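Local coordinates for protein monoacylglycerol lipase (PDB 6QE2) that hydrolyses monoacylglycerols to free fatty acid and glycerol, as a probable serine hydrolase of the alpha/beta-hydrolase fold, at residues N142-K147 with K157-D162; I94-A97 with D102-M105; E34-A39 with E251-H256. All coordinates share one frame; numbering follows the deposited sequence.

Interaction 1. Residues N142-K147 with K157-D162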
# COMPACT_ATOMS: atom_id res chain seq x y z
N ASN A 142 10.65 -11.40 6.78
CA ASN A 142 10.58 -10.01 6.35
C ASN A 142 11.25 -9.05 7.33
O ASN A 142 11.37 -7.86 7.00
CB ASN A 142 9.12 -9.58 6.10
CG ASN A 142 8.24 -9.59 7.36
OD1 ASN A 142 8.73 -9.58 8.49
ND2 ASN A 142 6.92 -9.56 7.16
N GLY A 143 11.67 -9.51 8.50
CA GLY A 143 12.42 -8.66 9.39
C GLY A 143 11.60 -7.67 10.17
O GLY A 143 12.17 -6.84 10.90
N LEU A 144 10.28 -7.70 10.04
CA LEU A 144 9.44 -6.68 10.66
C LEU A 144 9.32 -6.91 12.16
O LEU A 144 9.08 -8.03 12.62
CB LEU A 144 8.05 -6.71 10.02
CG LEU A 144 6.88 -6.17 10.84
CD1 LEU A 144 6.93 -4.66 10.91
CD2 LEU A 144 5.55 -6.63 10.25
N ASP A 145 9.47 -5.82 12.92
CA ASP A 145 9.17 -5.82 14.35
C ASP A 145 7.73 -5.35 14.51
O ASP A 145 7.46 -4.15 14.32
CB ASP A 145 10.13 -4.91 15.10
CG ASP A 145 9.93 -4.95 16.61
OD1 ASP A 145 8.93 -5.55 17.08
OD2 ASP A 145 10.77 -4.37 17.33
N PRO A 146 6.79 -6.21 14.90
CA PRO A 146 5.38 -5.78 14.97
C PRO A 146 5.15 -4.64 15.95
O PRO A 146 4.20 -3.88 15.77
CB PRO A 146 4.64 -7.05 15.41
CG PRO A 146 5.54 -8.18 14.99
CD PRO A 146 6.94 -7.65 15.19
N LYS A 147 6.00 -4.49 16.96
CA LYS A 147 5.84 -3.39 17.91
C LYS A 147 6.04 -2.03 17.24
O LYS A 147 5.65 -1.01 17.82
CB LYS A 147 6.82 -3.56 19.07
CG LYS A 147 6.44 -4.68 20.02
CD LYS A 147 7.52 -4.90 21.07
CE LYS A 147 8.81 -5.37 20.42
NZ LYS A 147 8.75 -6.81 20.05
N LYS A 157 -1.22 -6.54 18.96
CA LYS A 157 -1.58 -7.87 19.39
C LYS A 157 -2.47 -8.56 18.36
O LYS A 157 -2.29 -9.73 18.07
CB LYS A 157 -2.28 -7.81 20.74
CG LYS A 157 -2.88 -9.12 21.21
CD LYS A 157 -3.36 -8.99 22.64
CE LYS A 157 -4.51 -9.93 22.91
NZ LYS A 157 -4.01 -11.31 23.15
N ARG A 158 -3.42 -7.82 17.80
CA ARG A 158 -4.31 -8.38 16.80
C ARG A 158 -3.53 -8.84 15.57
O ARG A 158 -3.79 -9.89 15.02
CB ARG A 158 -5.36 -7.36 16.39
CG ARG A 158 -6.49 -7.22 17.38
CD ARG A 158 -7.71 -6.58 16.75
NE ARG A 158 -7.54 -5.15 16.58
CZ ARG A 158 -7.64 -4.27 17.57
NH1 ARG A 158 -7.90 -4.68 18.80
NH2 ARG A 158 -7.48 -2.98 17.33
N TYR A 159 -2.57 -8.03 15.15
CA TYR A 159 -1.74 -8.33 13.99
C TYR A 159 -0.98 -9.62 14.22
O TYR A 159 -0.93 -10.48 13.36
CB TYR A 159 -0.76 -7.19 13.77
CG TYR A 159 0.14 -7.32 12.56
CD1 TYR A 159 -0.25 -6.84 11.32
CD2 TYR A 159 1.39 -7.88 12.66
CE1 TYR A 159 0.57 -6.93 10.22
CE2 TYR A 159 2.23 -7.97 11.57
CZ TYR A 159 1.81 -7.49 10.35
OH TYR A 159 2.63 -7.59 9.26
N ILE A 160 -0.41 -9.74 15.41
CA ILE A 160 0.36 -10.91 15.76
C ILE A 160 -0.49 -12.17 15.81
O ILE A 160 -0.05 -13.23 15.42
CB ILE A 160 1.02 -10.72 17.14
CG1 ILE A 160 2.18 -9.74 17.02
CG2 ILE A 160 1.51 -12.05 17.68
CD1 ILE A 160 2.51 -9.05 18.31
N GLU A 161 -1.72 -12.03 16.27
CA GLU A 161 -2.61 -13.17 16.40
C GLU A 161 -3.43 -13.49 15.16
O GLU A 161 -4.06 -14.53 15.08
CB GLU A 161 -3.53 -12.96 17.59
CG GLU A 161 -2.77 -12.93 18.90
CD GLU A 161 -3.64 -12.53 20.06
OE1 GLU A 161 -4.71 -11.95 19.82
OE2 GLU A 161 -3.25 -12.80 21.20
N ASP A 162 -3.41 -12.59 14.19
CA ASP A 162 -4.15 -12.81 12.95
C ASP A 162 -3.53 -13.97 12.21
O ASP A 162 -2.38 -13.91 11.83
CB ASP A 162 -4.09 -11.54 12.10
CG ASP A 162 -5.08 -11.54 10.97
OD1 ASP A 162 -5.38 -12.61 10.42
OD2 ASP A 162 -5.56 -10.46 10.61
O HOH W 1 4.44 -9.50 8.87
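L144 and P146 meet Y159 and I160 in the part of this alpha/beta-hydrolase between strands 106-110 and 195-200, where lipases of the family carry their cap; the contact joins the loop after strand 139-141 to the end of helix 153-161. L144 and Y159 reach for each other from opposite directions. CD2 of L144 makes an apolar contact with CE2 of Y159 at 3.8 Å, approaching the ring obliquely, and comes still closer to the hydroxyl, 3.2 Å from OH of Y159. The phenol gets this far because its CG lies anti to the backbone N (chi1 -177°). Farther along, CB of P146 packs 4.0 Å from CG1 of I160, at the more exposed end of the contact.

One water links the segments, accepting from ND2 of N142 and bonding OH of Y159; OH also bonds a glycerol, probably from the crystallisation liquor. Within 142-147, two Asx turns shape the loop. D145 OD1 takes the backbone N of K147 from above the carboxylate plane and also forms a salt bridge with that lysine's NZ. In the other turn, the backbone N of L144 donates to OD1 of N142 at 2.9 Å, nearly straight (168°) but 40° above the carbonyl plane.

Interaction 2. Residues I94-A97 with D102-M105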
# COMPACT_ATOMS: atom_id res chain seq x y z
N ILE A 94 1.41 4.01 -6.23
CA ILE A 94 2.22 5.07 -6.83
C ILE A 94 2.83 4.59 -8.14
O ILE A 94 2.81 5.30 -9.15
CB ILE A 94 3.29 5.54 -5.83
CG1 ILE A 94 2.62 6.29 -4.68
CG2 ILE A 94 4.32 6.42 -6.53
CD1 ILE A 94 3.50 6.51 -3.47
N ARG A 95 3.38 3.37 -8.16
CA ARG A 95 3.94 2.84 -9.40
C ARG A 95 2.86 2.65 -10.45
O ARG A 95 3.12 2.85 -11.65
CB ARG A 95 4.66 1.52 -9.13
CG ARG A 95 5.94 1.68 -8.32
CD ARG A 95 7.08 2.34 -9.12
NE ARG A 95 7.44 1.54 -10.29
CZ ARG A 95 7.57 2.03 -11.52
NH1 ARG A 95 7.39 3.32 -11.76
NH2 ARG A 95 7.89 1.22 -12.53
N TYR A 96 1.64 2.30 -10.04
CA TYR A 96 0.55 2.20 -11.00
C TYR A 96 0.21 3.57 -11.58
O TYR A 96 0.01 3.70 -12.79
CB TYR A 96 -0.67 1.57 -10.35
CG TYR A 96 -1.64 1.05 -11.39
CD1 TYR A 96 -1.53 -0.24 -11.88
CD2 TYR A 96 -2.63 1.87 -11.92
CE1 TYR A 96 -2.39 -0.72 -12.85
CE2 TYR A 96 -3.51 1.39 -12.89
CZ TYR A 96 -3.38 0.10 -13.35
OH TYR A 96 -4.23 -0.38 -14.32
N ALA A 97 0.15 4.59 -10.72
CA ALA A 97 -0.11 5.95 -11.20
C ALA A 97 0.97 6.45 -12.14
O ALA A 97 0.71 7.32 -12.97
CB ALA A 97 -0.27 6.90 -10.01
N ASP A 102 -3.04 7.39 -17.12
CA ASP A 102 -4.36 7.85 -17.51
C ASP A 102 -5.52 6.93 -17.14
O ASP A 102 -6.64 7.19 -17.52
CB ASP A 102 -4.39 8.11 -19.02
CG ASP A 102 -3.32 9.08 -19.47
OD1 ASP A 102 -3.09 10.09 -18.78
OD2 ASP A 102 -2.69 8.85 -20.52
N LYS A 103 -5.23 5.88 -16.39
CA LYS A 103 -6.25 4.90 -16.02
C LYS A 103 -6.95 5.07 -14.67
O LYS A 103 -7.84 4.31 -14.35
CB LYS A 103 -5.67 3.50 -16.12
CG LYS A 103 -5.34 3.06 -17.53
CD LYS A 103 -4.76 1.66 -17.56
CE LYS A 103 -5.80 0.59 -17.25
NZ LYS A 103 -6.86 0.55 -18.29
N ILE A 104 -6.55 6.06 -13.88
CA ILE A 104 -7.14 6.24 -12.56
C ILE A 104 -7.59 7.67 -12.30
O ILE A 104 -7.14 8.59 -12.96
CB ILE A 104 -6.13 5.85 -11.46
CG1 ILE A 104 -4.89 6.73 -11.55
CG2 ILE A 104 -5.75 4.39 -11.58
CD1 ILE A 104 -3.93 6.55 -10.39
N MET A 105 -8.49 7.84 -11.34
CA MET A 105 -8.99 9.15 -10.95
C MET A 105 -8.09 9.84 -9.94
O MET A 105 -8.18 11.07 -9.78
CB MET A 105 -10.39 9.04 -10.35
CG MET A 105 -11.46 8.54 -11.31
SD MET A 105 -11.58 9.63 -12.74
CE MET A 105 -12.18 11.12 -11.97
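The phenol of Y96 and the branched side chain of I104 run alongside each other with opposite headings, so that the isoleucine meets the flank of the ring. CG2 of I104 lies at the ring edge, near its plane, 4.0 Å from CE2 of Y96. The longer branch of I104 goes to the next residue of the helix: its CD1 reaches CB of A97 at 3.7 Å. This two-pronged grip follows from the first torsion of I104 (chi1 61°), which places CG1 between the backbone N and the carbonyl carbon and leaves CG2 beside the N, one prong for each neighbour.

K103 runs obliquely across the end of the tyrosine. Its aliphatic chain, bent at chi3 and chi4, brings CE to 3.5 Å from OH of Y96, a contact made by carbon rather than by the ammonium. The polar partner of that hydroxyl is D71 on helix 63-77, whose M67, I70 and I74 also touch Y96. Replacing Y96 by an alanine is likely to leave D71 without its phenolic partner and open a gap beside CG2 of I104.

L83 of strand 82-86 touches both Y96 and I104, which ties the contact to the central sheet. The arrangement belongs to a beta-alpha-beta crossover of the alpha/beta-hydrolase fold, made of strand 82-86, helix 88-99 after the probable nucleophile elbow, and parallel strand 106-110, entered through the loop at 102-105.

Interaction 3. Residues E34-A39 with E251-H256; sequences ELLNGA and EWLVSH
L36 and L253 meet where two helices of the alpha/beta-hydrolase fold, 30-38 and the C-terminal 242-256, lie side by side against the central sheet. The tight part of the contact is the inner one. The two leucines meet at a slant, through one methyl each, CD2 of L36 standing 3.6 Å from CD1 of L253. With CG beside the backbone N and anti to the carbonyl carbon (chi1 -70°), L36 turns its CD2 methyl toward L253. Both leucines are buried. F82 and V108, on strands 82-86 and 106-110 of the sheet, pack on L253, while V250, one turn earlier on the C-terminal helix, packs on L36.

The outer part is looser and only partly exposed. There CB of A39 approaches CG2 of V254 at 4.1 Å. F41 is a neighbour of both L253 and V254, the one residue in the inner part and the other in the outer. The joint between the segments is modest, 113 Å² of surface in all, and made by apolar side chains.

Near the chain's C-terminus, side chains of 251-256 also meet one another. The imidazole of H256 lies over the indole of W252, with ND1 3.5 Å above the ring plane and over its centre, while NE2 bonds D222. The same ND1 of H256 donates to the carbonyl O of W252 at 2.8 Å, with an N-H...O angle of 159° and the O almost in the imidazole plane.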
# COMPACT_ATOMS: atom_id res chain seq x y z
N GLU A 34 -16.07 0.35 5.36
CA GLU A 34 -17.39 0.74 5.83
C GLU A 34 -17.60 2.25 5.69
O GLU A 34 -18.66 2.70 5.24
CB GLU A 34 -17.56 0.31 7.29
CG GLU A 34 -18.90 0.66 7.93
CD GLU A 34 -19.06 0.05 9.31
OE1 GLU A 34 -18.50 0.60 10.29
OE2 GLU A 34 -19.73 -1.00 9.43
N LEU A 35 -16.59 3.04 6.05
CA LEU A 35 -16.70 4.49 5.92
C LEU A 35 -16.82 4.91 4.46
O LEU A 35 -17.63 5.78 4.12
CB LEU A 35 -15.51 5.17 6.60
CG LEU A 35 -15.45 5.07 8.13
CD1 LEU A 35 -14.12 5.59 8.67
CD2 LEU A 35 -16.62 5.79 8.80
N LEU A 36 -16.02 4.31 3.58
CA LEU A 36 -16.09 4.66 2.17
C LEU A 36 -17.45 4.29 1.57
O LEU A 36 -18.00 5.04 0.76
CB LEU A 36 -14.97 3.98 1.39
CG LEU A 36 -13.57 4.50 1.66
CD1 LEU A 36 -12.53 3.62 0.97
CD2 LEU A 36 -13.46 5.93 1.19
N ASN A 37 -17.97 3.11 1.92
CA ASN A 37 -19.30 2.73 1.45
C ASN A 37 -20.35 3.71 1.97
O ASN A 37 -21.26 4.10 1.23
CB ASN A 37 -19.66 1.32 1.90
CG ASN A 37 -18.87 0.24 1.19
OD1 ASN A 37 -18.79 -0.89 1.67
ND2 ASN A 37 -18.28 0.58 0.05
N GLY A 38 -20.23 4.10 3.24
CA GLY A 38 -21.15 5.07 3.82
C GLY A 38 -21.12 6.42 3.13
O GLY A 38 -22.11 7.15 3.16
N ALA A 39 -19.99 6.78 2.53
CA ALA A 39 -19.86 8.03 1.80
C ALA A 39 -20.26 7.92 0.33
O ALA A 39 -20.24 8.94 -0.37
CB ALA A 39 -18.42 8.55 1.91
N GLU A 251 -12.67 12.37 3.13
CA GLU A 251 -12.89 13.74 2.67
C GLU A 251 -12.16 14.02 1.36
O GLU A 251 -12.72 14.65 0.46
CB GLU A 251 -12.47 14.75 3.74
CG GLU A 251 -13.42 14.81 4.92
CD GLU A 251 -13.07 15.90 5.92
OE1 GLU A 251 -12.08 16.63 5.69
OE2 GLU A 251 -13.78 16.02 6.94
N TRP A 252 -10.91 13.56 1.24
CA TRP A 252 -10.17 13.78 -0.00
C TRP A 252 -10.84 13.08 -1.17
O TRP A 252 -10.98 13.65 -2.26
CB TRP A 252 -8.73 13.29 0.17
CG TRP A 252 -7.78 13.65 -0.95
CD1 TRP A 252 -6.96 14.73 -1.00
CD2 TRP A 252 -7.53 12.89 -2.14
NE1 TRP A 252 -6.23 14.71 -2.16
CE2 TRP A 252 -6.56 13.60 -2.88
CE3 TRP A 252 -8.05 11.70 -2.67
CZ2 TRP A 252 -6.08 13.15 -4.11
CZ3 TRP A 252 -7.57 11.25 -3.89
CH2 TRP A 252 -6.60 11.97 -4.60
N LEU A 253 -11.28 11.83 -0.97
CA LEU A 253 -11.94 11.10 -2.05
C LEU A 253 -13.26 11.75 -2.42
O LEU A 253 -13.58 11.88 -3.61
CB LEU A 253 -12.13 9.64 -1.64
CG LEU A 253 -10.80 8.88 -1.62
CD1 LEU A 253 -10.96 7.56 -0.90
CD2 LEU A 253 -10.31 8.65 -3.05
N VAL A 254 -14.04 12.17 -1.43
CA VAL A 254 -15.31 12.86 -1.69
C VAL A 254 -15.06 14.13 -2.49
O VAL A 254 -15.74 14.41 -3.49
CB VAL A 254 -16.05 13.15 -0.37
CG1 VAL A 254 -17.17 14.15 -0.60
CG2 VAL A 254 -16.60 11.87 0.22
N SER A 255 -14.07 14.93 -2.08
CA SER A 255 -13.81 16.19 -2.77
C SER A 255 -13.30 15.98 -4.19
O SER A 255 -13.43 16.88 -5.02
CB SER A 255 -12.82 17.04 -1.97
OG SER A 255 -11.50 16.55 -2.07
N HIS A 256 -12.72 14.80 -4.51
CA HIS A 256 -12.22 14.54 -5.85
C HIS A 256 -13.17 13.72 -6.69
O HIS A 256 -12.87 13.41 -7.85
CB HIS A 256 -10.85 13.84 -5.79
CG HIS A 256 -9.75 14.77 -5.41
ND1 HIS A 256 -9.50 15.12 -4.10
CD2 HIS A 256 -8.90 15.50 -6.17
CE1 HIS A 256 -8.50 15.99 -4.07
NE2 HIS A 256 -8.13 16.24 -5.32

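In the fold
The three contacts sit in different parts of one alpha/beta-hydrolase domain. Interaction 2 joins helix 88-99, which follows S87, to the loop before strand 106-110, and interaction 3 joins two helices; their centres are 19 Å apart and their nearest atoms about 5 Å, with strand 82-86 supplying neighbours to both. Interaction 1 lies on the other side of the chain's centre from interaction 2, 30 Å away between centres, and 29 Å from interaction 3. L144 of interaction 1 comes near the probable Ser-His-Asp triad of S87, H233 and D203 without touching it, and a bound lauryl dimethylamine-N-oxide touches N142.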